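Local coordinates for phytase (Debaryomyces castellii, PDB 2GFI) that hydrolyses phytate (inositol hexakisphosphate) as a 3-phytase of the histidine acid phosphatase family, releasing inorganic phosphate, at the interface of chains A and B and the interface of chains A and C. Sequence-based numbering; all coordinates share one arbitrary frame. Chains: chain A/B/C, phytase.

Contact 1: the interface of chains A and B. Residues chain A 278, 281-282, 357, 359; chain B 49-51, 403, 408.
With CG anti to the carbonyl carbon in both residues, A:Phe359 (chi1 -69°) and B:Phe408 (chi1 -67°) bring their side chains across each other at about a right angle, and the rings meet edge to face. The tip of the A:Phe359 ring stands over the centre of the B:Phe408 face, its CZ 3.4 Å from B:Phe408 CD1, and the ring planes are turned 70° apart. At its other end the A:Phe359 side chain is capped by B:Phe49: the CB methylene sits over the centre of that ring in a CH-pi contact, 3.8 Å from the centroid. Tip to tip with A:Phe359 comes B:Ile51, whose CD1 lies 3.5 Å from CE1 of the A:Phe359 ring. Helix 277-295 of chain A adds further apolar contacts. There the CG2 branch of A:Ile281 touches B:Phe408 CZ at 3.5 Å, while its CD1 packs tightly on B:Ile51 CG1. A:Glu278 and A:Gln282, a turn apart on that helix, run antiparallel past the B:Phe408 ring and touch it through their aliphatic parts. Water links the chains beside the rings. B:Ser403 OG is 2.6 Å from both water 1 and water 2; water 2 also meets A:Thr357 N and water 1 A:Thr357 O. This aromatic and aliphatic patch, repeated by the two-fold, probably helps hold chains A and B together in the deposited tetramer, though the structure alone does not show whether that assembly forms in solution.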
loop_
_atom_site.group_PDB
_atom_site.type_symbol
_atom_site.label_atom_id
_atom_site.label_comp_id
_atom_site.label_asym_id
_atom_site.label_seq_id
_atom_site.Cartn_x
_atom_site.Cartn_y
_atom_site.Cartn_z
ATOM N N GLU A 278 -10.117 15.048 -15.374
ATOM C CA GLU A 278 -11.288 15.229 -16.202
ATOM C C GLU A 278 -10.932 15.141 -17.707
ATOM O O GLU A 278 -11.706 14.636 -18.484
ATOM C CB GLU A 278 -11.974 16.518 -15.783
ATOM C CG GLU A 278 -12.879 17.135 -16.829
ATOM C CD GLU A 278 -13.710 18.278 -16.278
ATOM O OE1 GLU A 278 -13.200 19.055 -15.423
ATOM O OE2 GLU A 278 -14.883 18.381 -16.705
ATOM N N ILE A 281 -10.154 11.391 -18.471
ATOM C CA ILE A 281 -11.385 10.599 -18.516
ATOM C C ILE A 281 -12.135 10.773 -19.853
ATOM O O ILE A 281 -12.713 9.813 -20.403
ATOM C CB ILE A 281 -12.256 10.964 -17.295
ATOM C CG1 ILE A 281 -11.643 10.377 -16.015
ATOM C CG2 ILE A 281 -13.668 10.530 -17.493
ATOM C CD1 ILE A 281 -12.220 10.974 -14.703
ATOM N N GLN A 282 -12.117 11.991 -20.391
ATOM C CA GLN A 282 -12.764 12.240 -21.678
ATOM C C GLN A 282 -11.915 11.675 -22.795
ATOM O O GLN A 282 -12.424 11.041 -23.718
ATOM C CB GLN A 282 -13.008 13.726 -21.892
ATOM C CG GLN A 282 -14.123 14.214 -21.043
ATOM C CD GLN A 282 -14.113 15.705 -20.922
ATOM O OE1 GLN A 282 -13.292 16.264 -20.186
ATOM N NE2 GLN A 282 -15.011 16.358 -21.625
ATOM N N THR A 357 -20.651 11.887 -21.752
ATOM C CA THR A 357 -19.703 10.930 -21.205
ATOM C C THR A 357 -20.430 10.062 -20.167
ATOM O O THR A 357 -20.880 10.557 -19.139
ATOM C CB THR A 357 -18.487 11.642 -20.575
ATOM O OG1 THR A 357 -17.961 12.587 -21.507
ATOM C CG2 THR A 357 -17.317 10.650 -20.297
ATOM N N PHE A 359 -20.729 7.116 -17.284
ATOM C CA PHE A 359 -19.975 6.633 -16.165
ATOM C C PHE A 359 -20.737 5.426 -15.606
ATOM O O PHE A 359 -21.899 5.562 -15.166
ATOM C CB PHE A 359 -19.848 7.753 -15.122
ATOM C CG PHE A 359 -18.980 8.877 -15.560
ATOM C CD1 PHE A 359 -17.611 8.851 -15.294
ATOM C CD2 PHE A 359 -19.520 9.958 -16.268
ATOM C CE1 PHE A 359 -16.787 9.889 -15.730
ATOM C CE2 PHE A 359 -18.708 11.007 -16.711
ATOM C CZ PHE A 359 -17.346 10.975 -16.436
ATOM N N PHE B 49 -14.878 6.569 -10.338
ATOM C CA PHE B 49 -14.618 6.604 -11.765
ATOM C C PHE B 49 -13.301 7.317 -12.074
ATOM O O PHE B 49 -12.951 7.459 -13.235
ATOM C CB PHE B 49 -15.775 7.286 -12.519
ATOM C CG PHE B 49 -17.075 6.588 -12.355
ATOM C CD1 PHE B 49 -17.269 5.305 -12.883
ATOM C CD2 PHE B 49 -18.109 7.192 -11.662
ATOM C CE1 PHE B 49 -18.475 4.643 -12.689
ATOM C CE2 PHE B 49 -19.317 6.541 -11.482
ATOM C CZ PHE B 49 -19.500 5.267 -11.980
ATOM N N GLY B 50 -12.593 7.749 -11.030
ATOM C CA GLY B 50 -11.282 8.392 -11.181
ATOM C C GLY B 50 -11.325 9.913 -11.231
ATOM O O GLY B 50 -10.289 10.571 -11.442
ATOM N N ILE B 51 -12.535 10.447 -11.051
ATOM C CA ILE B 51 -12.807 11.866 -11.134
ATOM C C ILE B 51 -12.278 12.477 -9.881
ATOM O O ILE B 51 -12.558 12.009 -8.781
ATOM C CB ILE B 51 -14.307 12.154 -11.243
ATOM C CG1 ILE B 51 -14.880 11.517 -12.534
ATOM C CG2 ILE B 51 -14.553 13.633 -11.179
ATOM C CD1 ILE B 51 -16.402 11.345 -12.539
ATOM N N SER B 403 -23.289 16.008 -17.052
ATOM C CA SER B 403 -21.959 15.865 -16.496
ATOM C C SER B 403 -20.968 16.636 -17.349
ATOM O O SER B 403 -19.780 16.268 -17.387
ATOM C CB SER B 403 -21.571 14.389 -16.429
ATOM O OG SER B 403 -21.883 13.702 -17.633
ATOM N N PHE B 408 -17.242 17.165 -14.089
ATOM C CA PHE B 408 -18.376 16.360 -14.560
ATOM C C PHE B 408 -19.629 16.676 -13.817
ATOM O O PHE B 408 -20.403 15.778 -13.432
ATOM C CB PHE B 408 -18.074 14.873 -14.501
ATOM C CG PHE B 408 -17.030 14.474 -15.450
ATOM C CD1 PHE B 408 -17.316 14.394 -16.816
ATOM C CD2 PHE B 408 -15.734 14.215 -15.000
ATOM C CE1 PHE B 408 -16.299 14.047 -17.732
ATOM C CE2 PHE B 408 -14.736 13.879 -15.899
ATOM C CZ PHE B 408 -15.023 13.773 -17.268
HETATM O O HOH W 1 -22.851 11.244 -17.699
HETATM O O HOH W 2 -21.255 14.349 -20.120
HETATM O O HOH W 3 -16.940 17.723 -18.080
#

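Contact 2: the interface of chains A and C. Residues chain A 4-8, 273; chain C 4-7.
A:Ile5 and C:Ile5 lie side by side with their side chains pointing the same way, CG1 of A:Ile5 3.9 Å from CG2 of C:Ile5, and the two form an antiparallel beta bridge between the N-terminal segments. The bridge is closed by a reciprocal pair of backbone hydrogen bonds: A:Asn6 N donates to C:Leu4 O and C:Asn6 N to A:Leu4 O, each nitrogen 2.9 Å from its oxygen. Both donors stand above the carbonyl plane, 35° out of it. Beside the bridge, A:Asn6 and C:Leu4 cross at about a right angle, with the amide oxygen OD1 of A:Asn6 against CB of C:Leu4 at 3.4 Å. The other end of that amide is tied within chain A: ND2 gives a hydrogen bond of 2.8 Å to OD2 of A:Asp273, on the syn side of the carboxylate, which helps fix the amide's rotation. A:Asp273 itself comes across C:Ile5 at about a right angle, CG 3.7 Å from CD1 at the tip of the isoleucine. This two-fold bridge probably helps join chains A and C in the deposited assembly. Near the two-fold, A:Asn7 and C:Asn7 cross obliquely, their amide planes 77° apart; their OD1 atoms, both acceptors, do not bond each other but share two waters. The chi1 of 76° turns each Asn7 OD1 toward these waters; water 5 is 2.9 Å from A:Asn7 OD1 and 2.7 Å from C:Leu4 O.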
loop_
_atom_site.group_PDB
_atom_site.type_symbol
_atom_site.label_atom_id
_atom_site.label_comp_id
_atom_site.label_asym_id
_atom_site.label_seq_id
_atom_site.Cartn_x
_atom_site.Cartn_y
_atom_site.Cartn_z
ATOM N N LEU A 4 9.558 12.730 -5.739
ATOM C CA LEU A 4 8.170 13.105 -5.420
ATOM C C LEU A 4 7.301 13.338 -6.645
ATOM O O LEU A 4 6.083 13.442 -6.552
ATOM C CB LEU A 4 8.140 14.350 -4.544
ATOM C CG LEU A 4 8.653 14.190 -3.117
ATOM C CD1 LEU A 4 8.558 15.487 -2.371
ATOM C CD2 LEU A 4 7.913 13.103 -2.383
ATOM N N ILE A 5 7.928 13.406 -7.810
ATOM C CA ILE A 5 7.209 13.729 -9.032
ATOM C C ILE A 5 7.110 12.481 -9.871
ATOM O O ILE A 5 8.099 11.794 -10.096
ATOM C CB ILE A 5 7.964 14.858 -9.763
ATOM C CG1 ILE A 5 7.788 16.175 -8.963
ATOM C CG2 ILE A 5 7.456 15.026 -11.209
ATOM C CD1 ILE A 5 8.840 17.289 -9.321
ATOM N N ASN A 6 5.902 12.148 -10.289
ATOM C CA ASN A 6 5.721 11.002 -11.189
ATOM C C ASN A 6 6.317 9.755 -10.583
ATOM O O ASN A 6 6.998 8.973 -11.258
ATOM C CB ASN A 6 6.381 11.271 -12.560
ATOM C CG ASN A 6 5.684 12.359 -13.318
ATOM O OD1 ASN A 6 4.481 12.518 -13.199
ATOM N ND2 ASN A 6 6.428 13.115 -14.092
ATOM N N ASN A 7 6.064 9.548 -9.304
ATOM C CA ASN A 7 6.650 8.381 -8.714
ATOM C C ASN A 7 5.652 7.244 -8.627
ATOM O O ASN A 7 5.944 6.221 -8.057
ATOM C CB ASN A 7 7.304 8.725 -7.375
ATOM C CG ASN A 7 6.316 8.921 -6.291
ATOM O OD1 ASN A 7 5.184 9.384 -6.511
ATOM N ND2 ASN A 7 6.723 8.567 -5.094
ATOM N N GLY A 8 4.490 7.431 -9.247
ATOM C CA GLY A 8 3.457 6.407 -9.282
ATOM C C GLY A 8 2.447 6.630 -10.387
ATOM O O GLY A 8 2.610 7.507 -11.266
ATOM N N ASP A 273 1.874 14.825 -16.792
ATOM C CA ASP A 273 1.517 15.838 -15.771
ATOM C C ASP A 273 0.746 17.016 -16.260
ATOM O O ASP A 273 0.404 17.873 -15.471
ATOM C CB ASP A 273 2.754 16.364 -15.098
ATOM C CG ASP A 273 3.551 15.283 -14.528
ATOM O OD1 ASP A 273 2.940 14.236 -14.168
ATOM O OD2 ASP A 273 4.776 15.368 -14.414
ATOM N N LEU C 4 -0.172 13.591 -10.080
ATOM C CA LEU C 4 1.066 12.797 -10.147
ATOM C C LEU C 4 2.251 13.451 -9.454
ATOM O O LEU C 4 3.284 12.827 -9.236
ATOM C CB LEU C 4 1.435 12.503 -11.595
ATOM C CG LEU C 4 0.523 11.542 -12.347
ATOM C CD1 LEU C 4 1.008 11.340 -13.751
ATOM C CD2 LEU C 4 0.404 10.221 -11.634
ATOM N N ILE C 5 2.099 14.715 -9.090
ATOM C CA ILE C 5 3.202 15.468 -8.515
ATOM C C ILE C 5 2.928 15.669 -7.047
ATOM O O ILE C 5 1.843 16.088 -6.661
ATOM C CB ILE C 5 3.328 16.808 -9.268
ATOM C CG1 ILE C 5 3.874 16.531 -10.693
ATOM C CG2 ILE C 5 4.246 17.791 -8.513
ATOM C CD1 ILE C 5 3.639 17.708 -11.711
ATOM N N ASN C 6 3.890 15.314 -6.215
ATOM C CA ASN C 6 3.750 15.560 -4.774
ATOM C C ASN C 6 2.484 14.928 -4.251
ATOM O O ASN C 6 1.739 15.530 -3.468
ATOM C CB ASN C 6 3.727 17.076 -4.476
ATOM C CG ASN C 6 5.044 17.728 -4.763
ATOM O OD1 ASN C 6 6.084 17.110 -4.607
ATOM N ND2 ASN C 6 5.013 18.969 -5.190
ATOM N N ASN C 7 2.226 13.702 -4.669
ATOM C CA ASN C 7 1.011 13.105 -4.199
ATOM C C ASN C 7 1.268 12.166 -3.037
ATOM O O ASN C 7 0.373 11.493 -2.589
ATOM C CB ASN C 7 0.249 12.456 -5.354
ATOM C CG ASN C 7 0.849 11.174 -5.785
ATOM O OD1 ASN C 7 2.073 10.968 -5.721
ATOM N ND2 ASN C 7 -0.003 10.281 -6.233
HETATM O O HOH W 4 4.650 12.022 -4.808
HETATM O O HOH W 5 3.289 10.244 -8.574
#

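Contact 3: the interface of chains A and B. Residues chain A 8-10, 32, 131; chain B 22, 24-25.
A direct hydrogen bond across this patch joins the side-chain amide of B:Gln24 to the backbone of A:Leu9. Oxygen OE1 accepts from A:Leu9 N at 2.6 Å, and the donor is tilted 18° from the carbonyl plane. B:Gln24 gets there by an extended chain, chi2 175°, which carries its amide from the short 3-10 helix 23-25 to the N-terminal segment of chain A. Water adds a second polar link: A:Asn32 ND2 points almost straight at water 6, which also contacts the carbonyl O of B:Gln24. ND2 also lies close to B:Gln24 O, but its hydrogens are not directed at that oxygen, so the pair does not count as a hydrogen bond.

Van der Waals contacts flank the two glutamines. The CD1 branch of A:Leu10 lies 3.7 Å from B:Gln24 NE2 as the two side chains pass obliquely, while A:Leu9 turns its CD1 toward the aliphatic CB of B:Gln24. A:Tyr131 meets B:Gln25 with ring and amide planes 88° apart, and OE1 at the ring edge, in its plane. The phenol OH of A:Tyr131 rests against CB of B:Ser22.

The glutamine docked on the neighbour's N-terminal segment may thus help pair chains A and B in the deposited assembly. Bonds within chain B support it: B:Gln24 N donates to B:Ser22 OG at 3.0 Å, and B:Gln25 OE1 accepts from B:Ser22 N at 2.9 Å, in the carbonyl plane on a lone pair.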
loop_
_atom_site.group_PDB
_atom_site.type_symbol
_atom_site.label_atom_id
_atom_site.label_comp_id
_atom_site.label_asym_id
_atom_site.label_seq_id
_atom_site.Cartn_x
_atom_site.Cartn_y
_atom_site.Cartn_z
ATOM N N GLY A 8 4.490 7.431 -9.247
ATOM C CA GLY A 8 3.457 6.407 -9.282
ATOM C C GLY A 8 2.447 6.630 -10.387
ATOM O O GLY A 8 2.610 7.507 -11.266
ATOM N N LEU A 9 1.376 5.861 -10.316
ATOM C CA LEU A 9 0.407 5.790 -11.404
ATOM C C LEU A 9 -0.910 6.420 -11.009
ATOM O O LEU A 9 -1.823 6.502 -11.824
ATOM C CB LEU A 9 0.186 4.332 -11.816
ATOM C CG LEU A 9 1.442 3.604 -12.269
ATOM C CD1 LEU A 9 1.222 2.104 -12.430
ATOM C CD2 LEU A 9 1.916 4.241 -13.594
ATOM N N LEU A 10 -1.010 6.878 -9.763
ATOM C CA LEU A 10 -2.303 7.309 -9.229
ATOM C C LEU A 10 -2.477 8.819 -9.336
ATOM O O LEU A 10 -1.622 9.594 -8.932
ATOM C CB LEU A 10 -2.503 6.852 -7.773
ATOM C CG LEU A 10 -2.387 5.346 -7.549
ATOM C CD1 LEU A 10 -2.424 5.049 -6.062
ATOM C CD2 LEU A 10 -3.478 4.576 -8.302
ATOM N N ASN A 32 -5.952 5.348 -11.272
ATOM C CA ASN A 32 -4.798 4.923 -11.979
ATOM C C ASN A 32 -4.795 5.464 -13.424
ATOM O O ASN A 32 -5.740 5.210 -14.179
ATOM C CB ASN A 32 -4.670 3.388 -11.927
ATOM C CG ASN A 32 -3.288 2.927 -12.311
ATOM O OD1 ASN A 32 -2.819 3.236 -13.406
ATOM N ND2 ASN A 32 -2.607 2.214 -11.410
ATOM N N TYR A 131 8.353 -0.941 -16.554
ATOM C CA TYR A 131 7.143 -1.326 -17.268
ATOM C C TYR A 131 7.433 -2.024 -18.613
ATOM O O TYR A 131 6.553 -2.179 -19.446
ATOM C CB TYR A 131 6.267 -0.101 -17.478
ATOM C CG TYR A 131 5.853 0.516 -16.157
ATOM C CD1 TYR A 131 5.058 -0.203 -15.244
ATOM C CD2 TYR A 131 6.237 1.819 -15.833
ATOM C CE1 TYR A 131 4.679 0.352 -14.067
ATOM C CE2 TYR A 131 5.885 2.370 -14.671
ATOM C CZ TYR A 131 5.101 1.653 -13.768
ATOM O OH TYR A 131 4.775 2.251 -12.556
ATOM N N SER B 22 4.761 -2.789 -10.753
ATOM C CA SER B 22 4.329 -1.917 -9.675
ATOM C C SER B 22 3.103 -2.513 -9.022
ATOM O O SER B 22 2.238 -3.029 -9.714
ATOM C CB SER B 22 3.955 -0.544 -10.239
ATOM O OG SER B 22 3.323 0.271 -9.254
ATOM N N GLN B 24 0.816 -0.898 -7.985
ATOM C CA GLN B 24 -0.292 -0.107 -8.484
ATOM C C GLN B 24 -0.857 -0.645 -9.789
ATOM O O GLN B 24 -1.865 -0.144 -10.261
ATOM C CB GLN B 24 0.113 1.366 -8.620
ATOM C CG GLN B 24 0.535 2.009 -7.301
ATOM C CD GLN B 24 1.048 3.445 -7.487
ATOM O OE1 GLN B 24 1.330 3.861 -8.603
ATOM N NE2 GLN B 24 1.157 4.188 -6.401
ATOM N N GLN B 25 -0.252 -1.679 -10.363
ATOM C CA GLN B 25 -0.840 -2.335 -11.540
ATOM C C GLN B 25 -1.911 -3.356 -11.144
ATOM O O GLN B 25 -2.658 -3.838 -11.997
ATOM C CB GLN B 25 0.235 -2.992 -12.391
ATOM C CG GLN B 25 1.175 -1.987 -13.010
ATOM C CD GLN B 25 2.259 -2.679 -13.786
ATOM O OE1 GLN B 25 3.279 -3.076 -13.215
ATOM N NE2 GLN B 25 2.036 -2.856 -15.097
HETATM O O HOH W 6 -4.085 1.573 -8.998
#

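Contacts 2 and 3 are neighbours, their C-alpha centres about 11 Å apart, and they share A:Gly8: the N-terminal segment of chain A meets chain C and then, a few residues on, chain B. Contact 1 belongs to the same A–B interface as contact 3, its C-alpha centre about 19 Å from that of contact 3 and about 21 Å from that of contact 2. One short stretch thus touches two partners, which suggests a role in tying the four-copy deposited assembly together. The centre of contact 3 lies about 17 Å from A:His70, the catalytic histidine nucleophile of this family, nearer than those of contacts 1 and 2.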